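Local coordinates for protein phospholyase (Arthrobacter aurescens, PDB 5G4I) that is a pyridoxal-phosphate-dependent phospholyase of the class-III aminotransferase family, probably eliminating phosphate from phosphoethanolamine, at residues K347-I352 and G360-R365; A385-L390 and I401-P406; R395-L400 and L428-L433. All blocks are in the same frame, centred on the assembly; numbering follows the deposited sequence.

Interaction 1. Residues K347-I352 and G360-R365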
# COMPACT_ATOMS: atom_id res chain seq x y z
N LYS A 347 -16.74 -0.24 -34.51
CA LYS A 347 -17.16 -0.52 -35.91
C LYS A 347 -16.18 -1.46 -36.61
O LYS A 347 -16.62 -2.44 -37.27
CB LYS A 347 -17.36 0.79 -36.67
CG LYS A 347 -18.58 1.55 -36.14
N ARG A 348 -14.91 -1.20 -36.45
CA ARG A 348 -13.92 -2.10 -37.09
C ARG A 348 -13.97 -3.51 -36.55
O ARG A 348 -13.87 -4.52 -37.32
CB ARG A 348 -12.51 -1.59 -36.99
CG ARG A 348 -11.47 -2.53 -37.59
CD ARG A 348 -11.44 -2.45 -39.11
NE ARG A 348 -10.60 -1.28 -39.20
CZ ARG A 348 -9.28 -1.28 -39.44
NH1 ARG A 348 -8.63 -2.38 -39.81
NH2 ARG A 348 -8.67 -0.18 -39.30
N LEU A 349 -14.04 -3.67 -35.20
CA LEU A 349 -14.11 -5.00 -34.60
C LEU A 349 -15.45 -5.72 -34.99
O LEU A 349 -15.40 -6.93 -35.14
CB LEU A 349 -13.98 -4.90 -33.04
CG LEU A 349 -12.63 -4.51 -32.51
CD1 LEU A 349 -12.69 -4.31 -31.01
CD2 LEU A 349 -11.57 -5.60 -32.80
N GLU A 350 -16.60 -5.01 -35.09
CA GLU A 350 -17.85 -5.65 -35.63
C GLU A 350 -17.64 -6.21 -37.08
O GLU A 350 -18.10 -7.34 -37.39
CB GLU A 350 -18.98 -4.69 -35.56
CG GLU A 350 -19.38 -4.54 -34.12
CD GLU A 350 -20.39 -3.48 -33.83
OE1 GLU A 350 -20.57 -2.60 -34.70
OE2 GLU A 350 -20.97 -3.54 -32.67
N ASN A 351 -16.91 -5.49 -37.92
CA ASN A 351 -16.58 -6.00 -39.28
C ASN A 351 -15.73 -7.25 -39.19
O ASN A 351 -16.02 -8.26 -39.87
CB ASN A 351 -15.91 -4.92 -40.14
CG ASN A 351 -16.89 -3.86 -40.66
OD1 ASN A 351 -18.09 -4.00 -40.56
ND2 ASN A 351 -16.36 -2.78 -41.16
N ILE A 352 -14.72 -7.24 -38.34
CA ILE A 352 -13.86 -8.43 -38.11
C ILE A 352 -14.69 -9.59 -37.61
O ILE A 352 -14.48 -10.74 -38.11
CB ILE A 352 -12.68 -8.03 -37.14
CG1 ILE A 352 -11.75 -7.04 -37.81
CG2 ILE A 352 -11.92 -9.28 -36.70
CD1 ILE A 352 -10.76 -6.22 -36.99
N GLY A 360 -16.27 -14.38 -31.81
CA GLY A 360 -17.63 -14.37 -31.27
C GLY A 360 -18.15 -12.92 -31.15
O GLY A 360 -18.32 -12.24 -32.15
N SER A 361 -18.34 -12.40 -29.93
CA SER A 361 -18.87 -11.07 -29.77
C SER A 361 -17.76 -9.98 -29.58
O SER A 361 -16.65 -10.28 -29.08
CB SER A 361 -19.79 -11.00 -28.50
OG SER A 361 -20.84 -11.97 -28.61
N VAL A 362 -18.12 -8.77 -29.93
CA VAL A 362 -17.31 -7.56 -29.67
C VAL A 362 -17.73 -7.00 -28.28
O VAL A 362 -18.92 -6.86 -28.03
CB VAL A 362 -17.57 -6.51 -30.77
CG1 VAL A 362 -16.75 -5.24 -30.49
CG2 VAL A 362 -17.10 -7.15 -32.07
N ARG A 363 -16.76 -6.62 -27.46
CA ARG A 363 -17.02 -6.27 -26.07
C ARG A 363 -16.28 -4.96 -25.71
O ARG A 363 -15.22 -4.63 -26.21
CB ARG A 363 -16.55 -7.42 -25.20
CG ARG A 363 -17.30 -8.75 -25.44
CD ARG A 363 -16.56 -9.93 -24.83
NE ARG A 363 -17.31 -11.20 -25.02
CZ ARG A 363 -18.35 -11.56 -24.29
NH1 ARG A 363 -18.75 -10.86 -23.28
NH2 ARG A 363 -19.04 -12.65 -24.67
N GLY A 364 -16.87 -4.27 -24.75
CA GLY A 364 -16.21 -3.07 -24.10
C GLY A 364 -16.67 -1.75 -24.67
O GLY A 364 -17.64 -1.61 -25.49
N ARG A 365 -15.98 -0.63 -24.29
CA ARG A 365 -16.20 0.68 -24.98
C ARG A 365 -14.99 1.59 -24.67
O ARG A 365 -14.14 1.21 -23.83
CB ARG A 365 -17.49 1.46 -24.61
CG ARG A 365 -17.51 1.68 -23.11
CD ARG A 365 -18.63 2.61 -22.77
NE ARG A 365 -19.90 1.89 -22.79
CZ ARG A 365 -21.07 2.41 -22.43
NH1 ARG A 365 -21.21 3.67 -22.05
NH2 ARG A 365 -22.16 1.59 -22.45
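Glu-350 on the helix and Val-362 on the strand bring the two backbones nearest, their CA atoms 6.3 Å apart, where the strand passes alongside one turn of the helix. Val-362 carries the contact, with both methyls directed at the helix. Its CG1, anti to the backbone N (chi1 179°), meets Leu-349 CB at 3.8 Å and lies 4.2 Å from Leu-349 CD1. The other methyl, CG2, settles chiefly on the helix backbone: it is 3.5 Å from Leu-349 O and 3.7 Å from Glu-350 N. A short, branched residue suits this place because its two methyls can touch side chain and main chain at once. Glu-350 contributes its aliphatic part, CG lying 4.0 Å from Val-362 CG2, with the carboxylate carried onward by an extended chain. In the fold, helix 334-355 is followed, after a short connection, by edge strand 359-365 of the mixed sheet and packs against it. Replacing Val-362 by an alanine would probably open a gap beside Leu-349 and Glu-350 and leave the helix less firmly seated on the strand. Leu-349 is buried, and its side chain also touches Phe-369 on the adjacent strand and Leu-428 of helix 421-436, a place that suits a large aliphatic group. Arg-346, one turn before Glu-350, adds a polar tie by donating to the carbonyl oxygens of Val-362 and Gly-364. Arg-363 points away from the helix and forms salt bridges with Asp-372 and Asp-178.

Interaction 2. Residues A385-L390 and I401-P406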
# COMPACT_ATOMS: atom_id res chain seq x y z
N ALA A 385 -6.42 -22.10 -26.65
CA ALA A 385 -5.14 -22.28 -27.30
C ALA A 385 -4.92 -21.34 -28.54
O ALA A 385 -3.82 -20.91 -28.77
CB ALA A 385 -4.96 -23.77 -27.79
N LEU A 386 -6.02 -21.08 -29.30
CA LEU A 386 -5.96 -20.16 -30.45
C LEU A 386 -5.70 -18.69 -29.91
O LEU A 386 -4.96 -17.90 -30.53
CB LEU A 386 -7.23 -20.16 -31.27
CG LEU A 386 -7.64 -21.48 -32.02
CD1 LEU A 386 -8.82 -21.37 -32.90
CD2 LEU A 386 -6.43 -22.00 -32.75
N THR A 387 -6.28 -18.40 -28.77
CA THR A 387 -6.04 -17.06 -28.12
C THR A 387 -4.58 -16.86 -27.82
O THR A 387 -4.02 -15.80 -28.07
CB THR A 387 -6.96 -16.90 -26.82
OG1 THR A 387 -8.29 -17.24 -27.11
CG2 THR A 387 -6.96 -15.46 -26.32
N LYS A 388 -3.89 -17.88 -27.25
CA LYS A 388 -2.48 -17.79 -26.95
C LYS A 388 -1.62 -17.59 -28.21
O LYS A 388 -0.65 -16.84 -28.26
CB LYS A 388 -2.03 -19.05 -26.14
CG LYS A 388 -0.59 -19.10 -25.87
CD LYS A 388 -0.12 -18.08 -24.92
CE LYS A 388 1.32 -18.41 -24.42
NZ LYS A 388 1.87 -17.19 -23.84
N ILE A 389 -1.99 -18.36 -29.26
CA ILE A 389 -1.33 -18.22 -30.60
C ILE A 389 -1.38 -16.74 -31.09
O ILE A 389 -0.35 -16.16 -31.51
CB ILE A 389 -1.96 -19.19 -31.66
CG1 ILE A 389 -1.54 -20.63 -31.34
CG2 ILE A 389 -1.57 -18.78 -33.05
CD1 ILE A 389 -2.23 -21.71 -32.19
N LEU A 390 -2.58 -16.17 -30.98
CA LEU A 390 -2.76 -14.75 -31.40
C LEU A 390 -1.91 -13.75 -30.56
O LEU A 390 -1.31 -12.81 -31.10
CB LEU A 390 -4.20 -14.36 -31.34
CG LEU A 390 -5.19 -15.05 -32.34
CD1 LEU A 390 -6.65 -14.83 -31.96
CD2 LEU A 390 -4.98 -14.52 -33.76
N ILE A 401 -0.54 -7.19 -26.48
CA ILE A 401 -1.89 -7.43 -26.02
C ILE A 401 -1.92 -8.62 -25.01
O ILE A 401 -0.90 -9.28 -24.79
CB ILE A 401 -2.86 -7.63 -27.20
CG1 ILE A 401 -2.52 -8.89 -28.02
CG2 ILE A 401 -3.01 -6.37 -28.06
CD1 ILE A 401 -3.63 -9.34 -28.92
N SER A 402 -3.04 -8.84 -24.42
CA SER A 402 -3.21 -9.94 -23.46
C SER A 402 -4.61 -10.58 -23.59
O SER A 402 -5.35 -10.45 -24.58
CB SER A 402 -2.94 -9.49 -22.03
OG SER A 402 -2.63 -10.65 -21.21
N ARG A 403 -5.03 -11.33 -22.55
CA ARG A 403 -6.38 -11.95 -22.49
C ARG A 403 -6.98 -11.98 -21.10
O ARG A 403 -6.22 -11.81 -20.10
CB ARG A 403 -6.37 -13.38 -23.05
CG ARG A 403 -5.37 -14.27 -22.34
CD ARG A 403 -5.49 -15.75 -22.77
NE ARG A 403 -4.34 -16.56 -22.32
CZ ARG A 403 -4.17 -17.86 -22.68
NH1 ARG A 403 -5.10 -18.53 -23.43
NH2 ARG A 403 -3.06 -18.50 -22.31
N VAL A 404 -8.28 -12.18 -21.04
CA VAL A 404 -9.04 -12.27 -19.80
C VAL A 404 -10.11 -13.33 -19.93
O VAL A 404 -10.43 -13.80 -21.02
CB VAL A 404 -9.75 -10.90 -19.41
CG1 VAL A 404 -8.78 -9.95 -18.82
CG2 VAL A 404 -10.56 -10.27 -20.47
N GLY A 405 -10.83 -13.57 -18.82
CA GLY A 405 -12.04 -14.36 -18.77
C GLY A 405 -11.85 -15.78 -18.17
O GLY A 405 -10.74 -16.32 -18.27
N PRO A 406 -12.97 -16.37 -17.71
CA PRO A 406 -12.91 -17.69 -17.09
C PRO A 406 -12.53 -18.83 -18.05
O PRO A 406 -11.97 -19.89 -17.60
CB PRO A 406 -14.31 -17.86 -16.55
CG PRO A 406 -15.18 -16.98 -17.33
CD PRO A 406 -14.31 -15.79 -17.62
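The helical residues 385-390 come nearest the strand where Thr-387 CA lies 7.6 Å from Arg-403 CA; the gap is filled by side chains. Arg-403 rises from the strand with CG in the crowded position between backbone N and carbonyl carbon (chi1 56°), then runs extended as far as NE, which lifts its guanidinium to the helix. Thr-387 meets the part of that chain nearer the backbone: its methyl CG2 is 3.9 Å from both CB and CD of Arg-403, while OG1 bonds back to the carbonyl of Ala-383. A threonine fits because one branch is apolar and the other can be satisfied within its own helix. Farther out, CA of Lys-388 covers one face of the guanidinium, and Lys-388 CD comes 4.0 Å from Arg-403 NH2. The like charges stay apart, Lys-388 NZ being 5.3 Å from Arg-403 NH2: the lysine bends at chi2 (70°) and its ammonium forms a salt bridge with Glu-392, whereas Arg-403 NH1 donates to the carbonyl of Asp-408. Helix 384-396 packs on one face of the sheet, Thr-387 also touching Leu-411 of strand 410-413 and Ile-373 of strand 368-373.

Interaction 3. Residues R395-L400 and L428-L433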
# COMPACT_ATOMS: atom_id res chain seq x y z
N ARG A 395 2.78 -10.19 -30.63
CA ARG A 395 4.11 -9.79 -30.14
C ARG A 395 5.18 -9.80 -31.24
O ARG A 395 5.95 -8.89 -31.39
CB ARG A 395 4.55 -10.63 -28.90
CG ARG A 395 5.95 -10.39 -28.39
CD ARG A 395 6.54 -11.45 -27.44
NE ARG A 395 6.30 -12.81 -27.97
CZ ARG A 395 6.97 -13.34 -29.02
NH1 ARG A 395 7.95 -12.70 -29.64
NH2 ARG A 395 6.67 -14.56 -29.40
N GLU A 396 5.21 -10.95 -31.99
CA GLU A 396 6.17 -11.03 -33.11
C GLU A 396 6.01 -9.91 -34.15
O GLU A 396 6.99 -9.36 -34.63
CB GLU A 396 6.12 -12.42 -33.80
CG GLU A 396 6.79 -13.50 -32.96
CD GLU A 396 8.35 -13.48 -32.99
OE1 GLU A 396 9.01 -13.00 -33.98
OE2 GLU A 396 8.95 -13.94 -32.01
N ARG A 397 4.76 -9.50 -34.32
CA ARG A 397 4.38 -8.38 -35.20
C ARG A 397 4.61 -6.97 -34.61
O ARG A 397 4.42 -5.97 -35.27
CB ARG A 397 2.90 -8.53 -35.65
CG ARG A 397 2.58 -9.76 -36.56
CD ARG A 397 1.10 -9.98 -36.73
NE ARG A 397 0.79 -11.04 -37.71
CZ ARG A 397 0.84 -10.89 -39.04
NH1 ARG A 397 1.07 -9.71 -39.60
NH2 ARG A 397 0.59 -11.95 -39.81
N GLY A 398 5.07 -6.92 -33.37
CA GLY A 398 5.37 -5.65 -32.74
C GLY A 398 4.19 -5.04 -31.95
O GLY A 398 4.19 -3.81 -31.82
N VAL A 399 3.30 -5.86 -31.45
CA VAL A 399 2.09 -5.31 -30.70
C VAL A 399 1.91 -6.10 -29.41
O VAL A 399 1.79 -7.32 -29.43
CB VAL A 399 0.78 -5.30 -31.55
CG1 VAL A 399 -0.35 -4.55 -30.80
CG2 VAL A 399 1.03 -4.64 -32.93
N LEU A 400 1.79 -5.39 -28.27
CA LEU A 400 1.57 -6.02 -26.96
C LEU A 400 0.08 -6.03 -26.60
O LEU A 400 -0.51 -4.96 -26.46
CB LEU A 400 2.38 -5.28 -25.84
CG LEU A 400 3.86 -5.13 -26.10
CD1 LEU A 400 4.49 -4.31 -24.95
CD2 LEU A 400 4.53 -6.47 -26.31
N LEU A 428 -5.20 -2.85 -35.29
CA LEU A 428 -6.34 -3.57 -35.91
C LEU A 428 -5.95 -4.29 -37.23
O LEU A 428 -6.36 -5.42 -37.52
CB LEU A 428 -7.55 -2.60 -36.13
CG LEU A 428 -8.23 -2.12 -34.78
CD1 LEU A 428 -9.05 -0.89 -35.14
CD2 LEU A 428 -9.04 -3.20 -34.17
N GLY A 429 -5.06 -3.64 -37.97
CA GLY A 429 -4.56 -4.28 -39.25
C GLY A 429 -3.69 -5.53 -38.94
O GLY A 429 -3.86 -6.60 -39.53
N GLN A 430 -2.82 -5.42 -37.92
CA GLN A 430 -2.06 -6.63 -37.50
C GLN A 430 -2.97 -7.70 -36.93
O GLN A 430 -2.74 -8.91 -37.23
CB GLN A 430 -0.95 -6.21 -36.51
CG GLN A 430 0.10 -5.35 -37.09
CD GLN A 430 0.79 -5.89 -38.36
OE1 GLN A 430 1.40 -6.95 -38.32
NE2 GLN A 430 0.64 -5.18 -39.49
N LEU A 431 -4.03 -7.35 -36.21
CA LEU A 431 -4.94 -8.29 -35.66
C LEU A 431 -5.66 -9.07 -36.75
O LEU A 431 -5.78 -10.33 -36.69
CB LEU A 431 -5.95 -7.63 -34.72
CG LEU A 431 -7.07 -8.52 -34.13
CD1 LEU A 431 -6.44 -9.64 -33.29
CD2 LEU A 431 -8.06 -7.70 -33.32
N GLU A 432 -6.15 -8.33 -37.78
CA GLU A 432 -6.76 -9.02 -38.96
C GLU A 432 -5.82 -9.97 -39.68
O GLU A 432 -6.26 -11.09 -39.98
CB GLU A 432 -7.28 -8.01 -39.97
CG GLU A 432 -8.48 -7.28 -39.41
CD GLU A 432 -9.47 -6.81 -40.62
OE1 GLU A 432 -10.19 -7.69 -41.14
OE2 GLU A 432 -9.44 -5.67 -40.87
N LEU A 433 -4.59 -9.58 -39.89
CA LEU A 433 -3.61 -10.45 -40.51
C LEU A 433 -3.28 -11.67 -39.63
O LEU A 433 -3.15 -12.83 -40.11
CB LEU A 433 -2.38 -9.67 -40.90
CG LEU A 433 -2.60 -8.57 -41.99
CD1 LEU A 433 -1.41 -7.70 -42.05
CD2 LEU A 433 -3.00 -9.14 -43.36
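Arg-397 and Gln-430 join by a hydrogen bond between their side chains, 3.1 Å from NH1 to OE1 and fairly straight at 164°. The arginine sits in the Schellman motif that ends helix 384-396, and its partner lies on helix 421-436. The bond leaves the guanidinium at its edge and in its plane, but reaches OE1 from above the carbonyl plane, 39° out of it. Gln-430 OE1 also lies against the aliphatic part of the arginine, 3.4 Å from Arg-397 CD. Gln-430 puts it there by bending at chi2 (-53°), a turn that folds the amide toward Arg-397. Leu-433 CB, one turn farther along the same helix, lies over a face of the Arg-397 guanidinium, 3.7 Å from Arg-397 NH1. Arginine suits the place because its long chain offers methylenes, a flat face and the NH1 donor to the partner helix, while NE is left for its own helix. Nearer the sheet, Val-399 adds a looser apolar contact, its CG2 being 4.3 Å from Gln-430 CG.

In the next shell, Asp-393 forms a salt bridge with Arg-397 NE, so the guanidinium is held from its own helix as well as from helix 421-436. Gly-398, at a positive phi that a side chain would make strained, turns the chain from helix to strand 399-404. Met-394 touches Val-399, Gln-430 and Leu-431, adding apolar packing beside the polar pair. Leu-400 packs on Tyr-91 of the second subunit. Within the last helical turn, Arg-395 NH1 forms a salt bridge with Glu-396 OE2 at 2.9 Å.

In the fold
Along the chain, interaction 1 closes first, a short loop of seven residues between helix 334-355 and edge strand 359-365. Interactions 2 and 3 follow, and they cross: helix 384-396 opens both, residues 395-400 of interaction 3 fall between the two segments of interaction 2, and helix 421-436 closes the longer loop. Interaction 2 thus sets helix 384-396 against the strand that succeeds it, and interaction 3 binds the junction of that helix and strand to the final helix. Interactions 1 and 3 also meet directly, Ile-352 packing on Glu-432. Together they fasten helices 334-355 and 384-396 to helix 421-436 and to a mixed sheet, away from the cofactor pocket.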